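Local coordinates for ABC transporter, periplasmic solute-binding protein (Rhizobium meliloti, PDB 4WED) that probably captures a peptide, nickel complex or similar solute in the periplasm and delivers it to an ABC transporter, as family 5 solute-binding proteins do, at residues Trp117-Trp122 with Pro168-Pro174; Ala295-Asp301 with Val336-Ala342; Met320-Pro326 with Asp428-Leu433; Gly244-Ile248 with Thr512-Met516; Val434-Ser439 with Gly447-Pro453. One frame throughout, in Å; residues are numbered along the deposited sequence.

Interaction 1 (Trp117-Trp122 with Pro168-Pro174)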
# COMPACT_ATOMS: atom_id res chain seq x y z
N TRP A 117 25.45 3.91 -13.25
CA TRP A 117 26.25 3.11 -12.32
C TRP A 117 25.38 2.50 -11.24
O TRP A 117 25.56 1.36 -10.86
CB TRP A 117 27.32 4.00 -11.69
CG TRP A 117 28.21 3.33 -10.64
CD1 TRP A 117 29.37 2.66 -10.88
CD2 TRP A 117 28.02 3.29 -9.20
NE1 TRP A 117 29.90 2.19 -9.70
CE2 TRP A 117 29.10 2.57 -8.65
CE3 TRP A 117 27.04 3.81 -8.33
CZ2 TRP A 117 29.24 2.34 -7.28
CZ3 TRP A 117 27.17 3.57 -6.97
CH2 TRP A 117 28.28 2.85 -6.45
N ASN A 118 24.41 3.27 -10.76
CA ASN A 118 23.40 2.79 -9.81
C ASN A 118 22.43 1.81 -10.41
O ASN A 118 22.21 0.73 -9.86
CB ASN A 118 22.56 3.97 -9.28
CG ASN A 118 23.19 4.62 -8.08
OD1 ASN A 118 23.11 4.09 -6.97
ND2 ASN A 118 23.80 5.77 -8.27
N LEU A 119 21.84 2.19 -11.52
CA LEU A 119 20.92 1.34 -12.20
C LEU A 119 21.53 0.02 -12.55
O LEU A 119 20.91 -1.02 -12.40
CB LEU A 119 20.47 2.06 -13.45
CG LEU A 119 19.50 3.19 -13.10
CD1 LEU A 119 19.06 3.85 -14.39
CD2 LEU A 119 18.28 2.74 -12.30
N GLU A 120 22.78 0.05 -12.99
CA GLU A 120 23.51 -1.18 -13.28
C GLU A 120 23.76 -2.05 -12.04
O GLU A 120 24.05 -3.23 -12.15
CB GLU A 120 24.84 -0.86 -13.95
CG GLU A 120 24.70 -0.50 -15.42
CD GLU A 120 26.06 -0.16 -16.04
OE1 GLU A 120 27.04 0.02 -15.26
OE2 GLU A 120 26.14 -0.06 -17.29
N ARG A 121 23.67 -1.45 -10.86
CA ARG A 121 23.85 -2.20 -9.63
C ARG A 121 22.66 -3.10 -9.31
O ARG A 121 22.83 -4.07 -8.59
CB ARG A 121 24.11 -1.26 -8.45
CG ARG A 121 25.56 -0.83 -8.34
CD ARG A 121 25.72 0.37 -7.41
NE ARG A 121 26.67 0.14 -6.32
CZ ARG A 121 26.46 -0.65 -5.27
NH1 ARG A 121 25.34 -1.34 -5.16
NH2 ARG A 121 27.36 -0.75 -4.33
N TRP A 122 21.48 -2.79 -9.81
CA TRP A 122 20.31 -3.61 -9.43
C TRP A 122 19.45 -4.13 -10.57
O TRP A 122 18.78 -5.15 -10.41
CB TRP A 122 19.40 -2.86 -8.42
CG TRP A 122 18.81 -1.59 -8.95
CD1 TRP A 122 19.33 -0.31 -8.88
CD2 TRP A 122 17.56 -1.48 -9.61
NE1 TRP A 122 18.48 0.59 -9.48
CE2 TRP A 122 17.38 -0.10 -9.93
CE3 TRP A 122 16.57 -2.40 -9.96
CZ2 TRP A 122 16.25 0.37 -10.61
CZ3 TRP A 122 15.43 -1.93 -10.63
CH2 TRP A 122 15.29 -0.55 -10.95
N PRO A 168 14.69 -1.06 -4.83
CA PRO A 168 16.12 -0.72 -4.94
C PRO A 168 16.43 0.43 -5.89
O PRO A 168 17.57 0.63 -6.31
CB PRO A 168 16.68 -1.98 -5.57
CG PRO A 168 15.63 -2.37 -6.54
CD PRO A 168 14.33 -2.07 -5.85
N THR A 169 15.43 1.24 -6.17
CA THR A 169 15.49 2.19 -7.25
C THR A 169 16.16 3.53 -6.99
O THR A 169 15.94 4.47 -7.77
CB THR A 169 14.05 2.49 -7.66
OG1 THR A 169 13.28 2.75 -6.48
CG2 THR A 169 13.50 1.29 -8.35
N ARG A 170 16.94 3.65 -5.93
CA ARG A 170 17.44 4.98 -5.56
C ARG A 170 18.93 5.07 -5.67
O ARG A 170 19.58 4.06 -5.89
CB ARG A 170 16.89 5.39 -4.21
CG ARG A 170 15.37 5.24 -4.19
CD ARG A 170 14.72 6.05 -3.09
NE ARG A 170 13.28 5.99 -3.19
CZ ARG A 170 12.46 6.70 -2.41
NH1 ARG A 170 12.95 7.51 -1.46
NH2 ARG A 170 11.14 6.60 -2.56
N PHE A 171 19.46 6.28 -5.48
CA PHE A 171 20.79 6.69 -5.93
C PHE A 171 21.85 6.99 -4.85
O PHE A 171 21.72 7.93 -4.01
CB PHE A 171 20.62 7.84 -6.92
CG PHE A 171 19.85 7.41 -8.14
CD1 PHE A 171 18.46 7.41 -8.13
CD2 PHE A 171 20.51 6.91 -9.27
CE1 PHE A 171 17.73 6.98 -9.23
CE2 PHE A 171 19.79 6.46 -10.37
CZ PHE A 171 18.39 6.49 -10.34
N LEU A 172 22.91 6.17 -4.89
CA LEU A 172 23.98 6.16 -3.91
C LEU A 172 25.22 6.69 -4.56
O LEU A 172 25.55 6.27 -5.65
CB LEU A 172 24.24 4.72 -3.47
CG LEU A 172 25.50 4.40 -2.65
CD1 LEU A 172 25.41 4.95 -1.22
CD2 LEU A 172 25.71 2.89 -2.60
N SER A 173 25.94 7.57 -3.88
CA SER A 173 27.16 8.14 -4.46
C SER A 173 28.13 7.05 -4.91
O SER A 173 28.61 6.27 -4.11
CB SER A 173 27.83 9.07 -3.47
OG SER A 173 29.15 9.38 -3.85
N PRO A 174 28.47 7.03 -6.21
CA PRO A 174 29.53 6.11 -6.70
C PRO A 174 30.90 6.18 -6.01
O PRO A 174 31.61 5.18 -6.03
CB PRO A 174 29.70 6.51 -8.15
CG PRO A 174 28.46 7.23 -8.50
CD PRO A 174 27.93 7.87 -7.27
O HOH W 1 19.03 3.08 -8.77
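Two tryptophans of helix 112-122, at the ends of Trp117-Trp122, clasp the irregular loop Pro168-Pro174, which lies between helix 159-162 and strand 192-197; Asn118 sits between them. The Trp117 indole lies flat against the bump made by Pro174: Pro174 CA is 3.5 Å from the centroid of the six-membered ring and 15° off its normal, a CH-pi contact. At the other end Pro168, which follows a cis peptide bond, presses its CG to 3.5 Å from Trp122 CE3. The Phe171 ring fills the hollow beside the helix, with Asn118 CB 3.6 Å from Phe171 CD2 and Leu119 CD2 4.2 Å from Phe171 CZ. Leu172 N donates to Asn118 OD1 (2.9 Å, 173°), and Asn118 ND2 donates to Leu172 O (3.2 Å, 151°) and to Ala114 O of its own helix. Water 1 bridges Trp122 NE1 (2.6 Å) and Arg170 O (3.1 Å). The Arg170 guanidinium bonds instead to Tyr165 and the sodium ligand Asp62. The segments bury 541 Å² between them, much of it under aromatic rings and prolines; the chemistry implies a loop held by one bidentate amide and one water bridge within that packing.

Interaction 2 (Ala295-Asp301 with Val336-Ala342)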
# COMPACT_ATOMS: atom_id res chain seq x y z
N ALA A 295 -26.80 -9.73 -1.92
CA ALA A 295 -27.52 -9.67 -0.68
C ALA A 295 -26.54 -9.76 0.46
O ALA A 295 -26.62 -8.99 1.42
CB ALA A 295 -28.57 -10.78 -0.58
N VAL A 296 -25.61 -10.70 0.37
CA VAL A 296 -24.60 -10.82 1.39
C VAL A 296 -23.93 -9.48 1.55
O VAL A 296 -23.87 -8.93 2.65
CB VAL A 296 -23.57 -11.89 1.04
CG1 VAL A 296 -22.37 -11.79 1.94
CG2 VAL A 296 -24.20 -13.27 1.18
N SER A 297 -23.55 -8.89 0.44
CA SER A 297 -22.81 -7.67 0.50
C SER A 297 -23.58 -6.45 1.05
O SER A 297 -23.05 -5.64 1.83
CB SER A 297 -22.28 -7.37 -0.90
OG SER A 297 -21.83 -6.06 -0.91
N ILE A 298 -24.83 -6.27 0.65
CA ILE A 298 -25.59 -5.14 1.22
C ILE A 298 -26.25 -5.46 2.54
O ILE A 298 -26.74 -4.57 3.22
CB ILE A 298 -26.68 -4.58 0.29
CG1 ILE A 298 -27.80 -5.60 0.10
CG2 ILE A 298 -26.08 -4.09 -1.02
CD1 ILE A 298 -28.96 -4.98 -0.62
N GLY A 299 -26.27 -6.74 2.89
CA GLY A 299 -26.72 -7.20 4.21
C GLY A 299 -25.73 -6.91 5.32
O GLY A 299 -26.05 -7.02 6.50
N ILE A 300 -24.53 -6.50 4.94
CA ILE A 300 -23.45 -6.23 5.87
C ILE A 300 -23.40 -4.74 6.16
O ILE A 300 -23.73 -3.93 5.26
CB ILE A 300 -22.13 -6.69 5.24
CG1 ILE A 300 -22.05 -8.22 5.35
CG2 ILE A 300 -20.93 -6.04 5.91
CD1 ILE A 300 -20.93 -8.84 4.51
N ASP A 301 -23.01 -4.39 7.39
CA ASP A 301 -22.76 -3.00 7.78
C ASP A 301 -21.26 -2.68 7.93
O ASP A 301 -20.64 -2.99 8.94
CB ASP A 301 -23.49 -2.64 9.06
CG ASP A 301 -23.51 -1.16 9.31
OD1 ASP A 301 -22.44 -0.52 9.33
OD2 ASP A 301 -24.59 -0.60 9.48
N VAL A 336 -24.80 1.18 2.03
CA VAL A 336 -25.37 1.32 3.37
C VAL A 336 -26.19 0.07 3.71
O VAL A 336 -27.02 -0.36 2.91
CB VAL A 336 -26.24 2.62 3.46
CG1 VAL A 336 -27.54 2.45 2.71
CG2 VAL A 336 -26.55 3.01 4.89
N ARG A 337 -25.99 -0.51 4.88
CA ARG A 337 -26.71 -1.74 5.24
C ARG A 337 -28.20 -1.65 4.88
O ARG A 337 -28.89 -0.72 5.30
CB ARG A 337 -26.55 -2.10 6.74
CG ARG A 337 -26.83 -3.57 7.00
CD ARG A 337 -27.17 -4.01 8.42
NE ARG A 337 -26.78 -3.14 9.55
CZ ARG A 337 -27.08 -3.42 10.84
NH1 ARG A 337 -26.67 -2.62 11.82
NH2 ARG A 337 -27.77 -4.51 11.15
N ASP A 338 -28.68 -2.60 4.08
CA ASP A 338 -30.11 -2.62 3.77
C ASP A 338 -30.70 -4.02 3.93
O ASP A 338 -30.78 -4.80 3.00
CB ASP A 338 -30.32 -2.07 2.35
CG ASP A 338 -31.72 -1.59 2.11
OD1 ASP A 338 -32.65 -2.20 2.67
OD2 ASP A 338 -31.89 -0.61 1.36
N ALA A 339 -31.12 -4.34 5.13
CA ALA A 339 -31.63 -5.67 5.42
C ALA A 339 -32.88 -5.97 4.63
O ALA A 339 -33.12 -7.11 4.29
CB ALA A 339 -31.94 -5.82 6.90
N ALA A 340 -33.67 -4.95 4.33
CA ALA A 340 -34.94 -5.19 3.65
C ALA A 340 -34.67 -5.53 2.19
O ALA A 340 -35.21 -6.50 1.64
CB ALA A 340 -35.87 -3.98 3.76
N ALA A 341 -33.84 -4.75 1.56
CA ALA A 341 -33.43 -5.08 0.19
C ALA A 341 -32.72 -6.46 0.08
O ALA A 341 -32.99 -7.23 -0.84
CB ALA A 341 -32.55 -3.98 -0.36
N ALA A 342 -31.88 -6.79 1.06
CA ALA A 342 -31.21 -8.08 1.05
C ALA A 342 -32.18 -9.26 1.12
O ALA A 342 -32.08 -10.23 0.35
CB ALA A 342 -30.21 -8.14 2.18
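The end of helix 290-299 meets the start of helix 339-348 across small residues, and side-chain conformations show which residues reach across. Ile298 has chi1 in the p well (67°) and chi2 trans (171°); its CA-to-CB bond runs sideways, yet the extended end places CD1 3.7 Å from Ala341 CB, and CG1 lies 4.1 Å from Ala342 CB. Alanines keep the backbones close: Ala295 and Ala342 have CA atoms 4.4 Å apart and CB atoms 4.2 Å apart. At Gly299 an ideal CB would clash with Ala295 O at 2.8 Å, and Gly299 CA rests 4.1 Å from Ala342 CB.

Asp338, with chi1 trans, is the N-cap of helix 339-348: Asp338 OD1 accepts from Ala341 N (3.0 Å, 172°), while Asp338 N donates to Ile298 O (2.9 Å, 171°). Arg337 starts with trans chi1 and chi2, then bends at chi3 (-21°), bringing Arg337 NE to Asp301 OD2 at 3.4 Å. Asp301 uses OD1 to cap the next helix through Ala304 N. Helix 378-392 packs against Ile300, Arg337 and Ala342, so this is structural packing, far from the sodium site. Chemically, Asp338 alone combines a helix cap with the interhelical backbone bond, the alanines set the close approach, and the Arg337-Asp301 salt bridge, whose hydrogen bond is weak, adds a modest tie.

Interaction 3 (Met320-Pro326 with Asp428-Leu433)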
# COMPACT_ATOMS: atom_id res chain seq x y z
N MSE A 320 -13.01 -1.53 -4.76
CA MSE A 320 -11.91 -2.38 -4.38
C MSE A 320 -10.74 -1.56 -3.99
O MSE A 320 -9.95 -1.97 -3.14
CB MSE A 320 -11.51 -3.30 -5.50
CG MSE A 320 -10.55 -4.41 -5.04
SE MSE A 320 -10.01 -5.47 -6.67
CE MSE A 320 -8.42 -6.41 -5.91
N PHE A 321 -10.57 -0.41 -4.61
CA PHE A 321 -9.44 0.44 -4.32
C PHE A 321 -9.97 1.81 -3.96
O PHE A 321 -10.85 2.34 -4.66
CB PHE A 321 -8.57 0.58 -5.52
CG PHE A 321 -7.96 -0.69 -5.96
CD1 PHE A 321 -6.99 -1.33 -5.17
CD2 PHE A 321 -8.32 -1.26 -7.18
CE1 PHE A 321 -6.41 -2.52 -5.57
CE2 PHE A 321 -7.74 -2.43 -7.58
CZ PHE A 321 -6.77 -3.07 -6.78
N SER A 322 -9.42 2.37 -2.88
CA SER A 322 -9.77 3.75 -2.51
C SER A 322 -9.25 4.73 -3.55
O SER A 322 -8.40 4.40 -4.38
CB SER A 322 -9.25 4.11 -1.10
OG SER A 322 -7.95 4.68 -1.15
N ALA A 323 -9.77 5.95 -3.47
CA ALA A 323 -9.44 7.07 -4.40
C ALA A 323 -7.98 7.55 -4.28
O ALA A 323 -7.44 8.18 -5.18
CB ALA A 323 -10.41 8.23 -4.11
N ALA A 324 -7.35 7.24 -3.15
CA ALA A 324 -5.94 7.49 -2.94
C ALA A 324 -5.08 6.77 -4.00
O ALA A 324 -3.96 7.22 -4.29
CB ALA A 324 -5.53 7.04 -1.53
N LEU A 325 -5.57 5.66 -4.56
CA LEU A 325 -4.79 4.92 -5.56
C LEU A 325 -5.00 5.46 -6.91
O LEU A 325 -6.04 6.06 -7.19
CB LEU A 325 -5.15 3.44 -5.56
CG LEU A 325 -4.65 2.86 -4.22
CD1 LEU A 325 -5.58 1.76 -3.76
CD2 LEU A 325 -3.20 2.39 -4.32
N PRO A 326 -4.00 5.27 -7.77
CA PRO A 326 -4.18 5.67 -9.15
C PRO A 326 -5.06 4.64 -9.83
O PRO A 326 -5.11 3.49 -9.40
CB PRO A 326 -2.74 5.68 -9.71
CG PRO A 326 -1.91 4.87 -8.77
CD PRO A 326 -2.64 4.76 -7.47
N ASP A 428 -0.38 -0.92 -6.31
CA ASP A 428 -1.76 -1.15 -6.75
C ASP A 428 -2.10 -0.09 -7.77
O ASP A 428 -1.58 1.01 -7.69
CB ASP A 428 -2.77 -1.07 -5.56
CG ASP A 428 -2.94 -2.39 -4.85
OD1 ASP A 428 -2.54 -3.41 -5.44
OD2 ASP A 428 -3.40 -2.41 -3.69
N PRO A 429 -3.04 -0.37 -8.67
CA PRO A 429 -3.98 -1.51 -8.57
C PRO A 429 -3.52 -2.78 -9.21
O PRO A 429 -4.10 -3.84 -8.94
CB PRO A 429 -5.23 -0.98 -9.27
CG PRO A 429 -4.73 0.07 -10.20
CD PRO A 429 -3.59 0.73 -9.50
N PHE A 430 -2.47 -2.71 -10.04
CA PHE A 430 -2.11 -3.87 -10.84
C PHE A 430 -1.57 -5.03 -10.04
O PHE A 430 -1.84 -6.19 -10.40
CB PHE A 430 -1.17 -3.49 -11.99
CG PHE A 430 -1.86 -2.74 -13.10
CD1 PHE A 430 -2.90 -3.33 -13.82
CD2 PHE A 430 -1.49 -1.43 -13.44
CE1 PHE A 430 -3.56 -2.64 -14.85
CE2 PHE A 430 -2.13 -0.74 -14.47
CZ PHE A 430 -3.18 -1.33 -15.18
N GLY A 431 -0.84 -4.74 -8.95
CA GLY A 431 -0.29 -5.81 -8.09
C GLY A 431 -1.39 -6.71 -7.56
O GLY A 431 -1.30 -7.92 -7.65
N SER A 432 -2.44 -6.11 -7.02
CA SER A 432 -3.54 -6.86 -6.43
C SER A 432 -4.45 -7.47 -7.46
O SER A 432 -4.87 -8.61 -7.30
CB SER A 432 -4.38 -5.97 -5.51
OG SER A 432 -3.60 -5.50 -4.42
N LEU A 433 -4.76 -6.71 -8.50
CA LEU A 433 -5.57 -7.22 -9.57
C LEU A 433 -4.98 -8.47 -10.17
O LEU A 433 -5.67 -9.47 -10.36
CB LEU A 433 -5.68 -6.19 -10.69
CG LEU A 433 -6.80 -5.18 -10.49
CD1 LEU A 433 -6.93 -4.30 -11.72
CD2 LEU A 433 -8.14 -5.87 -10.18
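Phe321 lays one face of its ring over Pro429, whose CB stands 3.7 Å from the ring centroid and 26° off the normal, the geometry of a CH-pi contact. Near the plane of the same ring, at its edge, are Ser432 CB, 4.0 Å from Phe321 CZ, and Leu433 CG, 4.1 Å from Phe321 CE2; Asp428 CG approaches Phe321 CE1 at 3.5 Å. In Met320, present as selenomethionine, trans chi1 and chi2 carry SE to 4.0 Å from Leu433 CD2, and trans chi3 points CE on toward Ser432 CB (4.1 Å). Past the type I turn from Ser322 to Leu325, Leu325 CD2 packs on Asp428 CB at 3.7 Å, and Pro326 O lies 3.2 Å from Pro429 CD. The peptide before Pro429 is cis. Asp428 OD1 accepts from Ser432 N (3.1 Å, 136°) and Ser432 OG (2.6 Å), and Asp428 OD2 from Gly424. The contact thus joins the loop after strand 315-316 to the N-terminal part of helix 430-437 near the chain's centre, flanked by Tyr71 and Tyr479. No hydrogen bond crosses between the segments: van der Waals packing, mostly apolar, and one CH-pi contact hold them, while the buried Asp428 carboxylate is satisfied on its own side.

Interaction 4 (Gly244-Ile248 with Thr512-Met516). With NA (sodium ion), chain B.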
# COMPACT_ATOMS: atom_id res chain seq x y z
N GLY A 244 3.52 6.56 14.68
CA GLY A 244 2.64 5.97 13.65
C GLY A 244 3.39 5.25 12.56
O GLY A 244 4.64 5.31 12.48
N GLY A 245 2.63 4.59 11.69
CA GLY A 245 3.18 4.00 10.45
C GLY A 245 3.29 2.51 10.61
O GLY A 245 3.96 2.06 11.52
N PHE A 246 2.62 1.74 9.75
CA PHE A 246 2.69 0.27 9.76
C PHE A 246 4.10 -0.28 9.82
O PHE A 246 4.35 -1.25 10.51
CB PHE A 246 2.00 -0.35 8.55
CG PHE A 246 0.51 -0.44 8.69
CD1 PHE A 246 -0.07 -1.35 9.58
CD2 PHE A 246 -0.33 0.38 7.92
CE1 PHE A 246 -1.45 -1.43 9.70
CE2 PHE A 246 -1.71 0.30 8.04
CZ PHE A 246 -2.27 -0.61 8.92
N TRP A 247 5.01 0.35 9.09
CA TRP A 247 6.39 -0.15 9.01
C TRP A 247 7.36 0.84 9.60
O TRP A 247 8.50 0.97 9.14
CB TRP A 247 6.76 -0.45 7.55
CG TRP A 247 5.80 -1.39 6.97
CD1 TRP A 247 4.97 -1.18 5.92
CD2 TRP A 247 5.49 -2.68 7.48
NE1 TRP A 247 4.19 -2.27 5.71
CE2 TRP A 247 4.49 -3.22 6.65
CE3 TRP A 247 5.99 -3.46 8.53
CZ2 TRP A 247 3.96 -4.49 6.85
CZ3 TRP A 247 5.47 -4.73 8.72
CH2 TRP A 247 4.46 -5.23 7.90
N ILE A 248 6.90 1.54 10.62
CA ILE A 248 7.75 2.50 11.31
C ILE A 248 7.51 2.33 12.82
O ILE A 248 8.36 1.79 13.53
CB ILE A 248 7.47 3.93 10.79
CG1 ILE A 248 7.82 4.04 9.29
CG2 ILE A 248 8.22 4.97 11.60
CD1 ILE A 248 7.21 5.26 8.62
N THR A 512 2.78 6.73 1.30
CA THR A 512 2.89 5.29 1.43
C THR A 512 3.48 5.01 2.77
O THR A 512 3.96 5.88 3.45
CB THR A 512 3.78 4.64 0.33
OG1 THR A 512 5.16 4.77 0.67
CG2 THR A 512 3.54 5.24 -1.07
N GLU A 513 3.42 3.75 3.13
CA GLU A 513 3.97 3.25 4.37
C GLU A 513 5.49 3.10 4.30
O GLU A 513 6.10 2.59 5.23
CB GLU A 513 3.33 1.90 4.70
CG GLU A 513 1.85 1.95 5.10
CD GLU A 513 1.52 2.92 6.26
OE1 GLU A 513 2.38 3.28 7.13
OE2 GLU A 513 0.36 3.37 6.29
N TYR A 514 6.10 3.53 3.19
CA TYR A 514 7.56 3.33 2.98
C TYR A 514 8.30 4.67 3.02
O TYR A 514 9.53 4.73 2.86
CB TYR A 514 7.80 2.51 1.69
CG TYR A 514 6.97 1.27 1.70
CD1 TYR A 514 7.32 0.20 2.50
CD2 TYR A 514 5.79 1.18 0.96
CE1 TYR A 514 6.57 -0.96 2.54
CE2 TYR A 514 4.98 0.04 1.00
CZ TYR A 514 5.39 -1.04 1.79
OH TYR A 514 4.61 -2.18 1.88
N ASP A 515 7.51 5.73 3.25
CA ASP A 515 7.96 7.11 3.31
C ASP A 515 7.99 7.57 4.75
O ASP A 515 7.13 7.18 5.51
CB ASP A 515 6.93 8.04 2.65
CG ASP A 515 6.98 7.99 1.15
OD1 ASP A 515 8.04 8.33 0.56
OD2 ASP A 515 5.91 7.65 0.56
N MSE A 516 8.89 8.50 5.04
CA MSE A 516 8.90 9.24 6.28
C MSE A 516 8.29 10.62 6.09
O MSE A 516 8.81 11.43 5.34
CB MSE A 516 10.36 9.40 6.65
CG MSE A 516 10.51 10.12 7.99
SE MSE A 516 9.97 8.95 9.49
CE MSE A 516 11.51 7.77 9.85
NA NA B . 9.32 10.40 0.82
O HOH W 2 4.91 2.73 7.72
O HOH W 3 8.86 2.07 6.56
O HOH W 4 8.35 11.40 2.83
O HOH W 5 9.78 9.48 -1.53
O HOH W 6 11.16 11.38 0.81
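Beside the sodium site, the type I turn Thr512-Asp515 packs on the loop after strand 242-244, entered through Gly244 and Gly245. Asp515 OD1 binds the ion at 2.5 Å, along with Asp62 and waters 4, 5 and 6, and Met516 O accepts from water 4 (2.6 Å). Thr512 OG1 accepts from Tyr514 N (3.0 Å), an ST turn, and donates to Asp515 OD2 (3.0 Å). Glu513 spans the gap: Phe246 N donates to Glu513 OE1 (3.0 Å, 135°), while Glu513 OE2 is bonded to Ser496. Water 2 joins Trp247 N (2.7 Å), Glu513 O (2.8 Å) and Glu513 OE1 (2.7 Å); water 3 links Trp247 O (2.8 Å) to Glu513 O (3.1 Å). Trp247 and Tyr514 run nearly parallel (14°) but barely overlap, with Trp247 CD1 3.7 Å from Tyr514 CE1, and both meet Trp58 edge-to-face. Ile248 CD1 packs 3.7 Å from Asp515 O. A single direct hydrogen bond plus two waters implies a solvent-mediated polar joint, with the turn itself tied to the ion through Asp515.

Interaction 5 (Val434-Ser439 with Gly447-Pro453)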
# COMPACT_ATOMS: atom_id res chain seq x y z
N VAL A 434 -3.71 -8.39 -10.52
CA VAL A 434 -3.07 -9.49 -11.15
C VAL A 434 -2.93 -10.64 -10.16
O VAL A 434 -3.31 -11.78 -10.46
CB VAL A 434 -1.69 -9.06 -11.68
CG1 VAL A 434 -0.82 -10.27 -11.99
CG2 VAL A 434 -1.86 -8.20 -12.94
N ALA A 435 -2.39 -10.36 -8.97
CA ALA A 435 -2.06 -11.41 -8.03
C ALA A 435 -3.32 -12.10 -7.48
O ALA A 435 -3.29 -13.31 -7.25
CB ALA A 435 -1.23 -10.87 -6.90
N LEU A 436 -4.40 -11.34 -7.29
CA LEU A 436 -5.57 -11.86 -6.62
C LEU A 436 -6.73 -12.17 -7.56
O LEU A 436 -7.71 -12.78 -7.14
CB LEU A 436 -6.06 -10.87 -5.56
CG LEU A 436 -5.07 -10.48 -4.45
CD1 LEU A 436 -5.77 -9.50 -3.49
CD2 LEU A 436 -4.54 -11.67 -3.66
N CYS A 437 -6.65 -11.71 -8.80
CA CYS A 437 -7.78 -11.84 -9.69
C CYS A 437 -7.50 -12.50 -11.03
O CYS A 437 -8.42 -13.04 -11.62
CB CYS A 437 -8.41 -10.48 -9.91
SG CYS A 437 -9.09 -9.76 -8.40
N LEU A 438 -6.27 -12.48 -11.53
CA LEU A 438 -5.98 -13.14 -12.79
C LEU A 438 -5.78 -14.66 -12.58
O LEU A 438 -4.86 -15.07 -11.87
CB LEU A 438 -4.73 -12.51 -13.45
CG LEU A 438 -4.30 -12.93 -14.91
CD1 LEU A 438 -5.14 -12.33 -16.02
CD2 LEU A 438 -2.87 -12.53 -15.16
N SER A 439 -6.65 -15.49 -13.18
CA SER A 439 -6.48 -16.97 -13.13
C SER A 439 -5.08 -17.45 -13.42
O SER A 439 -4.55 -18.26 -12.68
CB SER A 439 -7.40 -17.70 -14.11
OG SER A 439 -8.70 -17.84 -13.59
N GLY A 447 -3.29 -17.08 -2.87
CA GLY A 447 -4.77 -17.22 -2.82
C GLY A 447 -5.47 -16.32 -3.87
O GLY A 447 -4.87 -15.37 -4.36
N LYS A 448 -6.72 -16.61 -4.21
CA LYS A 448 -7.49 -15.79 -5.19
C LYS A 448 -8.82 -15.25 -4.67
O LYS A 448 -9.67 -15.99 -4.17
CB LYS A 448 -7.80 -16.61 -6.44
CG LYS A 448 -6.58 -17.10 -7.20
CD LYS A 448 -6.05 -15.95 -8.04
CE LYS A 448 -4.63 -16.18 -8.51
NZ LYS A 448 -4.25 -15.05 -9.41
N LEU A 449 -8.99 -13.96 -4.83
CA LEU A 449 -10.29 -13.28 -4.66
C LEU A 449 -11.37 -13.79 -5.61
O LEU A 449 -12.47 -14.16 -5.20
CB LEU A 449 -10.10 -11.78 -4.90
CG LEU A 449 -10.76 -10.76 -3.98
CD1 LEU A 449 -10.64 -11.09 -2.51
CD2 LEU A 449 -10.12 -9.40 -4.28
N VAL A 450 -11.04 -13.84 -6.88
CA VAL A 450 -12.01 -14.22 -7.88
C VAL A 450 -11.30 -14.73 -9.13
O VAL A 450 -10.35 -14.12 -9.60
CB VAL A 450 -12.92 -13.01 -8.19
CG1 VAL A 450 -12.09 -11.76 -8.47
CG2 VAL A 450 -13.84 -13.32 -9.35
N THR A 451 -11.74 -15.86 -9.66
CA THR A 451 -11.11 -16.44 -10.85
C THR A 451 -12.15 -16.78 -11.90
O THR A 451 -12.87 -17.76 -11.76
CB THR A 451 -10.30 -17.71 -10.52
OG1 THR A 451 -11.07 -18.60 -9.69
CG2 THR A 451 -9.00 -17.33 -9.83
N ASP A 452 -12.24 -15.94 -12.92
CA ASP A 452 -13.06 -16.24 -14.09
C ASP A 452 -12.20 -16.11 -15.35
O ASP A 452 -12.03 -15.02 -15.91
CB ASP A 452 -14.29 -15.34 -14.14
CG ASP A 452 -15.39 -15.89 -15.04
OD1 ASP A 452 -15.18 -16.84 -15.83
OD2 ASP A 452 -16.51 -15.35 -14.97
N PRO A 453 -11.62 -17.23 -15.78
CA PRO A 453 -10.80 -17.26 -17.00
C PRO A 453 -11.51 -16.74 -18.24
O PRO A 453 -10.93 -16.00 -19.03
CB PRO A 453 -10.48 -18.75 -17.17
CG PRO A 453 -10.49 -19.27 -15.78
CD PRO A 453 -11.61 -18.53 -15.09
O HOH W 7 -10.06 -14.36 -13.24
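Lys448 NZ is the busiest donor here, giving hydrogen bonds to Ala435 O (2.9 Å) and Leu438 O (2.5 Å), with a further one to Phe441 O. Its ammonium thereby satisfies carbonyls at and just after the end of helix 430-437, where Leu438 N still donates to Val434 O (3.2 Å) but Leu438 is the first residue to leave helical angles. Leu436 O takes two weak bonds, from Leu449 N (2.9 Å, 125°) and Val450 N (3.5 Å, 163°). Cys437 O faces Val450 O at 3.0 Å, two acceptors that cannot bond; instead water 7 donates to Cys437 O (2.7 Å) and accepts from Asp452 N (2.7 Å). Ser439 N is taken by Asp457. Apolar contacts flank this network: Cys437 SG lies 3.6 Å from Val450 CG1, and Leu436 CB 4.2 Å from Leu449 CB. Carbonyls left without helical partners, met by a lysine and, weakly, by returning backbone amides, amount to C-terminal helix capping, here by the connection from helix 430-437 to helix 457-465.

Interactions 3 and 5 form one continuous patch, since both use helix 430-437: Met320 CE touches Leu449 CD2 at 3.8 Å and Cys437 SG at 4.2 Å, so the selenomethionine bridges helix 430-437, from Ser432 to Cys437, and the loop residue Leu449. Interaction 4 closes a long loop that contains interactions 2, 3 and 5 along the chain, and its nearest atoms lie about 8 Å from interaction 3. Interactions 1 and 4 come within about 5 Å at their nearest atoms and share the sodium surroundings: Asp515 and Asp62 bind the ion, and Arg170 bonds to Asp62. Interaction 2 is remote, its centre 52 Å from that of interaction 1, on the opposite side of the chain's centre.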